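Local structure of cortical-lytic enzyme (Clostridium perfringens, 5JIP) at the interface of chains A and B. The protein hydrolyses the cortex peptidoglycan of bacterial spores during germination, acting as a muramidase of glycoside hydrolase family 25. Sequence-based numbering; all coordinates share one arbitrary frame. Chains: chain A/B, Cortical-lytic enzyme.

Contact 1: the interface of chains A and B. Residues chain A 246, 282; chain B 137, 140.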
# COMPACT_ATOMS: atom_id res chain seq x y z
N LYS A 246 1.80 -21.37 -17.69
CA LYS A 246 1.95 -20.39 -16.63
C LYS A 246 3.40 -19.93 -16.53
O LYS A 246 4.33 -20.69 -16.82
CB LYS A 246 1.47 -20.97 -15.30
CG LYS A 246 -0.06 -21.27 -15.31
CD LYS A 246 -0.46 -22.25 -14.20
CE LYS A 246 -2.01 -22.42 -14.06
NZ LYS A 246 -2.74 -21.97 -15.26
N VAL A 282 1.97 -16.14 -9.92
CA VAL A 282 1.79 -17.10 -11.01
C VAL A 282 0.97 -16.40 -12.06
O VAL A 282 -0.12 -15.91 -11.77
CB VAL A 282 1.10 -18.38 -10.52
CG1 VAL A 282 1.09 -19.42 -11.64
CG2 VAL A 282 1.77 -18.89 -9.25
N ARG B 137 -2.94 -21.91 -6.17
CA ARG B 137 -4.01 -22.17 -7.13
C ARG B 137 -5.20 -21.26 -6.88
O ARG B 137 -5.76 -20.67 -7.81
CB ARG B 137 -4.42 -23.63 -7.06
CG ARG B 137 -5.57 -23.98 -7.94
CD ARG B 137 -5.16 -23.82 -9.40
NE ARG B 137 -6.12 -24.50 -10.26
CZ ARG B 137 -5.83 -24.95 -11.47
NH1 ARG B 137 -4.60 -24.80 -11.98
NH2 ARG B 137 -6.76 -25.56 -12.18
N GLU B 140 -4.37 -17.49 -7.75
CA GLU B 140 -4.21 -17.37 -9.19
C GLU B 140 -5.56 -17.35 -9.89
O GLU B 140 -5.80 -16.54 -10.78
CB GLU B 140 -3.35 -18.52 -9.71
CG GLU B 140 -3.26 -18.62 -11.23
CD GLU B 140 -3.31 -20.06 -11.73
OE1 GLU B 140 -2.75 -20.98 -11.07
OE2 GLU B 140 -3.94 -20.28 -12.79

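Contact 2: the interface of chains A and B. Residues chain A 132, 135-136; chain B 280, 282.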
# COMPACT_ATOMS: atom_id res chain seq x y z
N ASP A 132 -0.87 23.41 -6.29
CA ASP A 132 -1.49 22.21 -6.82
C ASP A 132 -1.12 22.00 -8.29
O ASP A 132 -0.91 20.87 -8.74
CB ASP A 132 -3.00 22.34 -6.63
CG ASP A 132 -3.73 21.01 -6.61
OD1 ASP A 132 -3.10 19.96 -6.34
OD2 ASP A 132 -4.95 21.03 -6.84
N ARG A 135 2.46 20.84 -8.35
CA ARG A 135 2.45 19.42 -7.99
C ARG A 135 2.00 18.53 -9.15
O ARG A 135 2.62 17.49 -9.43
CB ARG A 135 1.55 19.23 -6.77
CG ARG A 135 1.38 17.79 -6.31
CD ARG A 135 0.08 17.21 -6.77
NE ARG A 135 -1.04 17.84 -6.07
CZ ARG A 135 -1.60 17.41 -4.95
NH1 ARG A 135 -1.19 16.30 -4.37
NH2 ARG A 135 -2.61 18.10 -4.40
N ASP A 136 0.91 18.91 -9.84
CA ASP A 136 0.42 18.08 -10.94
C ASP A 136 1.46 17.95 -12.05
O ASP A 136 1.70 16.85 -12.58
CB ASP A 136 -0.89 18.65 -11.51
CG ASP A 136 -2.08 18.44 -10.59
OD1 ASP A 136 -1.99 17.63 -9.64
OD2 ASP A 136 -3.12 19.09 -10.82
N LYS B 280 -6.57 11.82 -7.92
CA LYS B 280 -6.42 12.23 -9.31
C LYS B 280 -5.13 11.66 -9.89
O LYS B 280 -4.21 11.29 -9.16
CB LYS B 280 -6.39 13.74 -9.43
CG LYS B 280 -5.35 14.41 -8.59
CD LYS B 280 -5.50 15.93 -8.72
CE LYS B 280 -4.56 16.66 -7.78
NZ LYS B 280 -4.45 18.08 -8.13
N VAL B 282 -2.87 12.59 -13.77
CA VAL B 282 -2.78 13.25 -15.06
C VAL B 282 -2.00 12.32 -15.98
O VAL B 282 -0.87 11.94 -15.66
CB VAL B 282 -2.11 14.64 -14.97
CG1 VAL B 282 -2.07 15.27 -16.34
CG2 VAL B 282 -2.87 15.55 -13.99

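Contact 3: the interface of chains A and B. Residues chain A 136, 140; chain B 246, 282, 287.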
# COMPACT_ATOMS: atom_id res chain seq x y z
N ASP A 136 0.91 18.91 -9.84
CA ASP A 136 0.42 18.08 -10.94
C ASP A 136 1.46 17.95 -12.05
O ASP A 136 1.70 16.85 -12.58
CB ASP A 136 -0.89 18.65 -11.51
CG ASP A 136 -2.08 18.44 -10.59
OD1 ASP A 136 -1.99 17.63 -9.64
OD2 ASP A 136 -3.12 19.09 -10.82
N GLU A 140 3.41 14.36 -12.73
CA GLU A 140 3.12 13.81 -14.04
C GLU A 140 4.40 13.57 -14.82
O GLU A 140 4.58 12.52 -15.46
CB GLU A 140 2.17 14.78 -14.75
CG GLU A 140 1.84 14.46 -16.15
CD GLU A 140 1.99 15.68 -17.02
OE1 GLU A 140 1.43 16.77 -16.68
OE2 GLU A 140 2.69 15.56 -18.03
N LYS B 246 -3.45 15.65 -22.82
CA LYS B 246 -3.48 14.98 -21.54
C LYS B 246 -4.90 14.60 -21.14
O LYS B 246 -5.88 15.25 -21.53
CB LYS B 246 -2.88 15.85 -20.46
CG LYS B 246 -1.46 16.17 -20.74
CD LYS B 246 -0.87 16.94 -19.62
CE LYS B 246 0.63 16.84 -19.66
NZ LYS B 246 1.15 17.33 -20.93
N VAL B 282 -2.87 12.59 -13.77
CA VAL B 282 -2.78 13.25 -15.06
C VAL B 282 -2.00 12.32 -15.98
O VAL B 282 -0.87 11.94 -15.66
CB VAL B 282 -2.11 14.64 -14.97
CG1 VAL B 282 -2.07 15.27 -16.34
CG2 VAL B 282 -2.87 15.55 -13.99
N ARG B 287 1.46 8.35 -24.29
CA ARG B 287 1.93 7.06 -23.83
C ARG B 287 1.03 5.90 -24.22
O ARG B 287 1.39 4.75 -23.93
CB ARG B 287 2.07 7.07 -22.31
CG ARG B 287 3.12 8.02 -21.80
CD ARG B 287 3.62 7.58 -20.44
NE ARG B 287 2.60 7.89 -19.45
CZ ARG B 287 2.53 9.03 -18.76
NH1 ARG B 287 3.46 9.97 -18.94
NH2 ARG B 287 1.55 9.24 -17.89

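Contact 1: the interface of chains A and B
A:Lys246 and B:Glu140 are joined by a salt bridge in this patch, a strand-to-helix contact between two copies of a glycoside hydrolase family 25 muramidase. A:Lys246 begins strand 246-250, and B:Glu140 lies near the end of helix 124-142. The salt bridge is moderately long: the ammonium NZ of A:Lys246 stands 3.2 Å from the carboxylate OE2 of B:Glu140. The two side chains cross at about a right angle. The lysine chain is extended as far as CE, but its last torsion is almost eclipsed (chi4 19°), a strained turn that sets NZ alongside the carboxylate rather than pointing at it, so the exact placing of the ammonium is doubtful. A long, flexible residue suits this place because it can reach from its strand to the partner's helix and still adjust its charged end.

Packing accompanies the charge pair. CE of A:Lys246 lies 3.6 Å from CD, the carboxylate carbon of B:Glu140. Alongside, A:Val282 of strand 280-284 gives a compact, branched flank, with CG1 4.2 Å from OE1 of B:Glu140.

Among the charged groups, the guanidinium NH1 of B:Arg137, one helical turn before B:Glu140, is 4.7 Å from NZ of A:Lys246. Both cations lie near the glutamate and together probably stabilise its negative charge.

Contact 2: the interface of chains A and B
CG of B:Lys280 sits between its backbone N and carbonyl carbon (chi1 55°), and from there the chain runs fully extended to the helix of chain A, where A:Asp132 and A:Asp136 receive its ammonium group. CG of A:Asp132 is anti to the backbone nitrogen (chi1 -157°), whereas that of A:Asp136 lies beside it (chi1 -73°); these different turns bring carboxylates from successive helical turns to the same NZ. NZ of B:Lys280 donates to OD1 of A:Asp136 at 2.9 Å, on the syn lone pair. It also donates to OD1 of A:Asp132 at 2.9 Å, approaching from above that carboxylate plane. Lysine suits the task because its tetrahedral ammonium can serve acceptors in several directions.

A:Arg135 positions the first of these acids. Its NE and NH2 both grip OD1 of A:Asp132 in the guanidinium plane, the NH2 bond measuring 2.7 Å. That oxygen thus accepts from both arginine nitrogens and from the lysine, which should stabilise its negative charge. CE of B:Lys280 lies over one guanidinium face, 3.9 Å above the plane and toward its rim.

In the fold, the acids and arginine belong to helix 124-142 of the family 25 domain, while B:Lys280 and B:Val282 come from strand 280-284 of the partner.

Contact 3: the interface of chains A and B
A:Glu140 meets B:Lys246 and B:Val282 where helix 124-142 of one family 25 muramidase copy approaches the strands of the other. The first shell is centred on the glutamate carboxylate. OE2 of A:Glu140 forms a loose salt bridge with the ammonium NZ of B:Lys246 at 3.7 Å, and the side chains cross at about a right angle. The fit around the lysine CE is modelled too closely, so its details are doubtful. The longer separation of the charged atoms suggests an electrostatic attraction without a well-directed bond, a role suited to two flexible residues of opposite charge.

Beside this pair, the glutamate uses its aliphatic stem. CG of A:Glu140 packs 4.0 Å from CG1 of B:Val282 and lies 3.7 Å from the valine backbone O. The beta-branched valine suits a strand and presents a compact apolar surface to the methylene groups. Its other methyl, CG2, faces A:Asp136 one helical turn earlier, 4.4 Å from CB, so the two methyls meet different helix residues.

Farther out, torsions and backbone elements set these positions. CG of A:Glu140 is anti to the backbone N (chi1 175°), and the chain bends at chi2, which places the carboxylate across the end of the lysine chain. B:Lys246 arrives from the start of strand 246-250, while strand 280-284 holds B:Val282. B:Arg287, in the short 3-10 helix 285-287, is poorly ordered; its positive charge may contribute weakly to the field around the glutamate.

Contacts 2 and 3 are neighbours, their C-alpha centres about 8 Å apart, and share A:Asp136 and B:Val282. Together they follow helix 124-142 of chain A across the strands of chain B. Contact 1 lies about 36 Å from contact 2 and 33 Å from contact 3, between the same elements with the chains exchanged, and is largely the twin of contact 3 under the two-fold symmetry. Each copy therefore offers both its helix and its strands to the other. Such reciprocal pairing would tie the two copies together at separated points, although the structure alone does not show that this dimer forms in the spore.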